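Local coordinates for LbaCas13a H328A (C2c2) (Lachnospiraceae bacterium NK4A179, PDB 5WLH), which binds a CRISPR guide RNA and, as a Cas13a-family nuclease, probably uses it to find and cleave complementary RNA, at residues M639-Y644 with C874-F879; D656-L661 with V880-K885. One frame throughout, in Å; residues are numbered along the deposited sequence.

Contact 1: M639-Y644 with C874-F879. With nucleotides of chain B.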
loop_
_atom_site.group_PDB
_atom_site.type_symbol
_atom_site.label_atom_id
_atom_site.label_comp_id
_atom_site.label_asym_id
_atom_site.label_seq_id
_atom_site.Cartn_x
_atom_site.Cartn_y
_atom_site.Cartn_z
ATOM N N MET A 639 -30.585 -9.996 10.306
ATOM C CA MET A 639 -30.742 -8.647 9.780
ATOM C C MET A 639 -31.952 -7.955 10.399
ATOM O O MET A 639 -31.897 -6.757 10.706
ATOM C CB MET A 639 -30.838 -8.680 8.256
ATOM C CG MET A 639 -29.558 -9.187 7.561
ATOM S SD MET A 639 -28.032 -8.500 8.247
ATOM C CE MET A 639 -28.165 -6.801 7.707
ATOM N N LYS A 640 -33.049 -8.692 10.608
ATOM C CA LYS A 640 -34.200 -8.090 11.284
ATOM C C LYS A 640 -33.874 -7.798 12.746
ATOM O O LYS A 640 -34.301 -6.776 13.292
ATOM C CB LYS A 640 -35.432 -8.997 11.160
ATOM C CG LYS A 640 -35.838 -9.695 12.461
ATOM C CD LYS A 640 -37.054 -10.591 12.308
ATOM C CE LYS A 640 -37.161 -11.541 13.492
ATOM N NZ LYS A 640 -36.940 -10.838 14.791
ATOM N N ASP A 641 -33.088 -8.668 13.386
ATOM C CA ASP A 641 -32.684 -8.422 14.764
ATOM C C ASP A 641 -31.826 -7.170 14.888
ATOM O O ASP A 641 -31.879 -6.491 15.916
ATOM C CB ASP A 641 -31.932 -9.631 15.322
ATOM C CG ASP A 641 -32.860 -10.756 15.722
ATOM O OD1 ASP A 641 -34.101 -10.569 15.621
ATOM O OD2 ASP A 641 -32.348 -11.826 16.120
ATOM N N LYS A 642 -31.045 -6.832 13.855
ATOM C CA LYS A 642 -30.279 -5.582 13.921
ATOM C C LYS A 642 -31.186 -4.361 13.885
ATOM O O LYS A 642 -30.860 -3.333 14.492
ATOM C CB LYS A 642 -29.266 -5.508 12.778
ATOM C CG LYS A 642 -28.261 -6.636 12.804
ATOM C CD LYS A 642 -27.210 -6.463 11.723
ATOM C CE LYS A 642 -26.179 -5.442 12.169
ATOM N NZ LYS A 642 -25.011 -5.411 11.228
ATOM N N PHE A 643 -32.308 -4.436 13.163
ATOM C CA PHE A 643 -33.318 -3.386 13.284
ATOM C C PHE A 643 -33.790 -3.273 14.730
ATOM O O PHE A 643 -33.831 -2.180 15.309
ATOM C CB PHE A 643 -34.501 -3.674 12.357
ATOM C CG PHE A 643 -34.392 -3.032 10.998
ATOM C CD1 PHE A 643 -33.167 -2.934 10.349
ATOM C CD2 PHE A 643 -35.526 -2.551 10.352
ATOM C CE1 PHE A 643 -33.069 -2.359 9.091
ATOM C CE2 PHE A 643 -35.437 -1.966 9.098
ATOM C CZ PHE A 643 -34.198 -1.879 8.457
ATOM N N TYR A 644 -34.123 -4.410 15.335
ATOM C CA TYR A 644 -34.618 -4.416 16.707
ATOM C C TYR A 644 -33.561 -3.907 17.677
ATOM O O TYR A 644 -33.826 -3.021 18.498
ATOM C CB TYR A 644 -35.052 -5.829 17.094
ATOM C CG TYR A 644 -35.602 -5.918 18.499
ATOM C CD1 TYR A 644 -36.957 -5.710 18.748
ATOM C CD2 TYR A 644 -34.773 -6.205 19.572
ATOM C CE1 TYR A 644 -37.467 -5.786 20.029
ATOM C CE2 TYR A 644 -35.273 -6.278 20.862
ATOM C CZ TYR A 644 -36.627 -6.068 21.081
ATOM O OH TYR A 644 -37.138 -6.140 22.356
ATOM N N CYS A 874 -41.476 -4.002 21.480
ATOM C CA CYS A 874 -42.057 -5.332 21.546
ATOM C C CYS A 874 -41.015 -6.324 22.065
ATOM O O CYS A 874 -39.831 -6.009 22.198
ATOM C CB CYS A 874 -42.566 -5.760 20.167
ATOM S SG CYS A 874 -41.496 -5.297 18.745
ATOM N N ASP A 875 -41.463 -7.538 22.371
ATOM C CA ASP A 875 -40.508 -8.611 22.606
ATOM C C ASP A 875 -39.751 -8.888 21.313
ATOM O O ASP A 875 -40.312 -8.777 20.220
ATOM C CB ASP A 875 -41.221 -9.875 23.091
ATOM C CG ASP A 875 -41.539 -9.833 24.577
ATOM O OD1 ASP A 875 -40.641 -9.486 25.372
ATOM O OD2 ASP A 875 -42.691 -10.145 24.947
ATOM N N LYS A 876 -38.464 -9.231 21.437
ATOM C CA LYS A 876 -37.635 -9.410 20.246
ATOM C C LYS A 876 -38.215 -10.474 19.324
ATOM O O LYS A 876 -38.224 -10.307 18.099
ATOM C CB LYS A 876 -36.204 -9.770 20.644
ATOM C CG LYS A 876 -35.268 -9.987 19.455
ATOM C CD LYS A 876 -33.840 -9.595 19.793
ATOM C CE LYS A 876 -32.886 -10.756 19.596
ATOM N NZ LYS A 876 -31.501 -10.399 20.000
ATOM N N ALA A 877 -38.719 -11.570 19.894
ATOM C CA ALA A 877 -39.294 -12.627 19.072
ATOM C C ALA A 877 -40.603 -12.204 18.419
ATOM O O ALA A 877 -41.039 -12.856 17.466
ATOM C CB ALA A 877 -39.510 -13.889 19.909
ATOM N N ASP A 878 -41.234 -11.136 18.904
ATOM C CA ASP A 878 -42.471 -10.625 18.329
ATOM C C ASP A 878 -42.250 -9.661 17.172
ATOM O O ASP A 878 -43.211 -9.334 16.467
ATOM C CB ASP A 878 -43.306 -9.918 19.404
ATOM C CG ASP A 878 -43.890 -10.880 20.420
ATOM O OD1 ASP A 878 -43.819 -12.108 20.195
ATOM O OD2 ASP A 878 -44.419 -10.403 21.445
ATOM N N PHE A 879 -41.022 -9.195 16.955
ATOM C CA PHE A 879 -40.760 -8.200 15.920
ATOM C C PHE A 879 -40.623 -8.903 14.576
ATOM O O PHE A 879 -39.668 -9.658 14.357
ATOM C CB PHE A 879 -39.508 -7.391 16.250
ATOM C CG PHE A 879 -39.082 -6.470 15.145
ATOM C CD1 PHE A 879 -39.898 -5.427 14.739
ATOM C CD2 PHE A 879 -37.868 -6.656 14.503
ATOM C CE1 PHE A 879 -39.512 -4.581 13.719
ATOM C CE2 PHE A 879 -37.480 -5.822 13.480
ATOM C CZ PHE A 879 -38.296 -4.775 13.093
ATOM P P A B 36 -22.830 -2.530 11.555
ATOM O OP1 A B 36 -24.083 -3.137 12.056
ATOM O OP2 A B 36 -22.844 -1.623 10.388
ATOM O "O5'" A B 36 -22.109 -1.744 12.722
ATOM C "C5'" A B 36 -22.722 -0.608 13.305
ATOM C "C4'" A B 36 -22.638 -0.666 14.806
ATOM O "O4'" A B 36 -23.341 -1.838 15.299
ATOM C "C3'" A B 36 -21.240 -0.761 15.377
ATOM O "O3'" A B 36 -21.327 -0.194 16.684
ATOM C "C2'" A B 36 -21.044 -2.276 15.483
ATOM O "O2'" A B 36 -20.017 -2.685 16.355
ATOM C "C1'" A B 36 -22.427 -2.698 15.971
ATOM N N9 A B 36 -22.851 -4.058 15.656
ATOM C C8 A B 36 -22.686 -4.790 14.505
ATOM N N7 A B 36 -23.284 -5.958 14.548
ATOM C C5 A B 36 -23.907 -5.977 15.794
ATOM C C6 A B 36 -24.709 -6.932 16.450
ATOM N N6 A B 36 -25.031 -8.116 15.916
ATOM N N1 A B 36 -25.167 -6.629 17.689
ATOM C C2 A B 36 -24.848 -5.448 18.225
ATOM N N3 A B 36 -24.109 -4.471 17.702
ATOM C C4 A B 36 -23.664 -4.806 16.474
#
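The ring of Tyr644 lies against the short 3-10 turn around Lys876, with CA of Lys876 over one face, 3.8 Å from the ring centroid and 20° off the ring normal. This CH-pi contact is continued by the Lys876 side chain, whose CD reaches Tyr644 CD2 at 3.5 Å. CB of Tyr644 points toward the loop, and chi1 of -179° sets CG anti to the backbone N. At the far end of the ring, Tyr644 OH donates to Cys874 O over 2.7 Å, nearly straight on to the carbonyl (C=O...donor angle 162°), and this oxygen lies in the ring plane, at its edge. Phe879 slides past Tyr644 in the opposite direction and enters beside the helix: its CE2 packs 3.8 Å from Phe643 CB, and its ring edge meets the backbone oxygen of Lys640. The Lys640 chain runs back past Phe879 and bends at chi4; its NZ donates to Phe879 O at 3.0 Å, in the carbonyl plane, and also forms a salt bridge with Asp641 OD1 at 3.0 Å. On another side of the same helix, Lys642 NZ donates to phosphate oxygen OP1 of A36 of chain B at 2.6 Å, so one short helix faces both the guide RNA and this loop. The two loop carbonyls, Cys874 O and Phe879 O, each receive a side-chain donor from the helix, while Asp641 probably offsets much of the charge that Lys640 brings to this largely buried position.

Contact 2: D656-L661 with V880-K885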
loop_
_atom_site.group_PDB
_atom_site.type_symbol
_atom_site.label_atom_id
_atom_site.label_comp_id
_atom_site.label_asym_id
_atom_site.label_seq_id
_atom_site.Cartn_x
_atom_site.Cartn_y
_atom_site.Cartn_z
ATOM N N ASP A 656 -44.261 -0.873 8.832
ATOM C CA ASP A 656 -43.412 -0.015 8.010
ATOM C C ASP A 656 -41.985 -0.543 7.963
ATOM O O ASP A 656 -41.349 -0.533 6.901
ATOM C CB ASP A 656 -43.411 1.413 8.546
ATOM C CG ASP A 656 -44.769 2.095 8.419
ATOM O OD1 ASP A 656 -45.729 1.450 7.945
ATOM O OD2 ASP A 656 -44.861 3.289 8.790
ATOM N N LEU A 657 -41.466 -1.000 9.109
ATOM C CA LEU A 657 -40.128 -1.591 9.136
ATOM C C LEU A 657 -40.081 -2.899 8.365
ATOM O O LEU A 657 -39.061 -3.221 7.742
ATOM C CB LEU A 657 -39.669 -1.800 10.577
ATOM C CG LEU A 657 -39.500 -0.493 11.357
ATOM C CD1 LEU A 657 -39.191 -0.749 12.840
ATOM C CD2 LEU A 657 -38.430 0.381 10.709
ATOM N N LYS A 658 -41.168 -3.674 8.394
ATOM C CA LYS A 658 -41.200 -4.900 7.610
ATOM C C LYS A 658 -41.075 -4.599 6.129
ATOM O O LYS A 658 -40.342 -5.285 5.409
ATOM C CB LYS A 658 -42.493 -5.679 7.874
ATOM C CG LYS A 658 -42.680 -6.849 6.895
ATOM C CD LYS A 658 -44.145 -7.222 6.723
ATOM C CE LYS A 658 -44.620 -8.055 7.883
ATOM N NZ LYS A 658 -43.757 -9.257 8.018
ATOM N N LYS A 659 -41.809 -3.593 5.651
ATOM C CA LYS A 659 -41.695 -3.203 4.252
ATOM C C LYS A 659 -40.255 -2.862 3.906
ATOM O O LYS A 659 -39.723 -3.323 2.889
ATOM C CB LYS A 659 -42.611 -2.018 3.953
ATOM C CG LYS A 659 -42.500 -1.505 2.530
ATOM C CD LYS A 659 -41.670 -0.245 2.470
ATOM C CE LYS A 659 -41.937 0.561 1.205
ATOM N NZ LYS A 659 -41.473 -0.139 -0.028
ATOM N N LEU A 660 -39.613 -2.052 4.750
ATOM C CA LEU A 660 -38.211 -1.694 4.538
ATOM C C LEU A 660 -37.320 -2.935 4.565
ATOM O O LEU A 660 -36.472 -3.119 3.684
ATOM C CB LEU A 660 -37.767 -0.682 5.602
ATOM C CG LEU A 660 -36.311 -0.188 5.536
ATOM C CD1 LEU A 660 -36.009 0.394 4.170
ATOM C CD2 LEU A 660 -36.059 0.857 6.595
ATOM N N LEU A 661 -37.501 -3.792 5.573
ATOM C CA LEU A 661 -36.689 -5.001 5.700
ATOM C C LEU A 661 -36.737 -5.834 4.432
ATOM O O LEU A 661 -35.702 -6.304 3.937
ATOM C CB LEU A 661 -37.171 -5.831 6.890
ATOM C CG LEU A 661 -36.754 -5.404 8.288
ATOM C CD1 LEU A 661 -37.634 -6.109 9.311
ATOM C CD2 LEU A 661 -35.264 -5.695 8.527
ATOM N N VAL A 880 -41.586 -8.656 13.690
ATOM C CA VAL A 880 -41.647 -9.203 12.333
ATOM C C VAL A 880 -41.195 -10.661 12.316
ATOM O O VAL A 880 -40.234 -11.002 11.614
ATOM C CB VAL A 880 -40.815 -8.344 11.366
ATOM C CG1 VAL A 880 -41.180 -8.650 9.920
ATOM C CG2 VAL A 880 -41.049 -6.878 11.650
ATOM N N PRO A 881 -41.842 -11.556 13.069
ATOM C CA PRO A 881 -41.421 -12.964 13.045
ATOM C C PRO A 881 -41.698 -13.651 11.719
ATOM O O PRO A 881 -41.148 -14.732 11.470
ATOM C CB PRO A 881 -42.239 -13.589 14.179
ATOM C CG PRO A 881 -43.493 -12.777 14.205
ATOM C CD PRO A 881 -43.095 -11.368 13.826
ATOM N N ASP A 882 -42.529 -13.052 10.867
ATOM C CA ASP A 882 -42.887 -13.581 9.560
ATOM C C ASP A 882 -41.921 -13.137 8.467
ATOM O O ASP A 882 -42.256 -13.222 7.280
ATOM C CB ASP A 882 -44.310 -13.141 9.207
ATOM C CG ASP A 882 -44.592 -11.701 9.632
ATOM O OD1 ASP A 882 -44.175 -11.312 10.738
ATOM O OD2 ASP A 882 -45.218 -10.955 8.853
ATOM N N PHE A 883 -40.734 -12.667 8.846
ATOM C CA PHE A 883 -39.854 -11.994 7.898
ATOM C C PHE A 883 -39.239 -12.975 6.902
ATOM O O PHE A 883 -39.245 -12.730 5.688
ATOM C CB PHE A 883 -38.774 -11.233 8.669
ATOM C CG PHE A 883 -37.770 -10.567 7.798
ATOM C CD1 PHE A 883 -38.174 -9.806 6.715
ATOM C CD2 PHE A 883 -36.416 -10.702 8.056
ATOM C CE1 PHE A 883 -37.248 -9.199 5.901
ATOM C CE2 PHE A 883 -35.489 -10.089 7.251
ATOM C CZ PHE A 883 -35.906 -9.338 6.168
ATOM N N ALA A 884 -38.709 -14.099 7.395
ATOM C CA ALA A 884 -38.048 -15.062 6.517
ATOM C C ALA A 884 -38.981 -15.624 5.447
ATOM O O ALA A 884 -38.503 -16.182 4.452
ATOM C CB ALA A 884 -37.457 -16.204 7.345
ATOM N N LYS A 885 -40.297 -15.483 5.624
ATOM C CA LYS A 885 -41.245 -16.030 4.660
ATOM C C LYS A 885 -41.265 -15.225 3.367
ATOM O O LYS A 885 -41.564 -15.776 2.302
ATOM C CB LYS A 885 -42.642 -16.078 5.287
ATOM C CG LYS A 885 -43.737 -16.616 4.382
ATOM C CD LYS A 885 -45.046 -15.871 4.598
ATOM C CE LYS A 885 -45.395 -15.769 6.079
ATOM N NZ LYS A 885 -46.398 -14.700 6.344
#
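Lys658 reaches from helix 654-665 to a type I beta turn, Val880 to Phe883, whose closing bond from Phe883 N to Val880 O is weak. Along its chain, CB lies 3.8 Å from Val880 CG1, and CG, anti to the backbone N (chi1 170°), keeps the same separation from that methyl. Bends at chi3 and chi4 then turn the end of the lysine toward Asp882. CE comes within 4.0 Å of Val880 CG1 and approaches Asp882 OD2, and NZ ends in a salt bridge with OD2. NZ also lies 3.3 Å from Val880 CG1, so the methyl flanks the charged end as well as the chain. The modelled NZ to OD2 separation of 2.4 Å is very short, so the pairing is clear but its exact length is doubtful. The side chains of Lys658 and Asp882 cross at about a right angle. One turn further along the helix, Leu661 faces the same loop: its CD1 meets Val880 CG2 at 4.2 Å, and its CB packs against Phe883 CE1 at 3.5 Å. The Phe883 ring also touches Ile662 and Tyr665 of helix 654-665, and Thr636 and Lys640 of helix 635-645, which places it between the two helices. An alanine here would remove the whole ring and would probably open a gap beside Leu661 CB, costing the turn its aromatic contact with both helices. The arrangement thus joins a loop to a helix through a polar bridge and an apolar patch, with Val880 taking part beside both, its side chain crossing that of Lys658 obliquely. On the apolar side, Phe883 CZ also reaches the backbone, 3.8 Å from Leu661 O.

Overall arrangement
Followed from the N terminus, the chain reaches helix 635-645 only after many earlier helices, and helix 654-665 comes next. More than 200 residues further on, the loop between helices 843-861 and 891-898 comes back to both. Residues 874-879 close contact 1 on the first helix, and 880-885 close contact 2 on the second, so the two closures cross: their segments alternate along the chain. Their centres are 10 Å apart, and they touch, with Phe643 CD2 3.6 Å from Leu661 CD2 and Lys640 CB 3.7 Å from Phe883 CD2. One continuous loop packs on two consecutive helices, of which 635-645 reaches the guide RNA, while the nearest atom of contact 2 is about 12 Å from it.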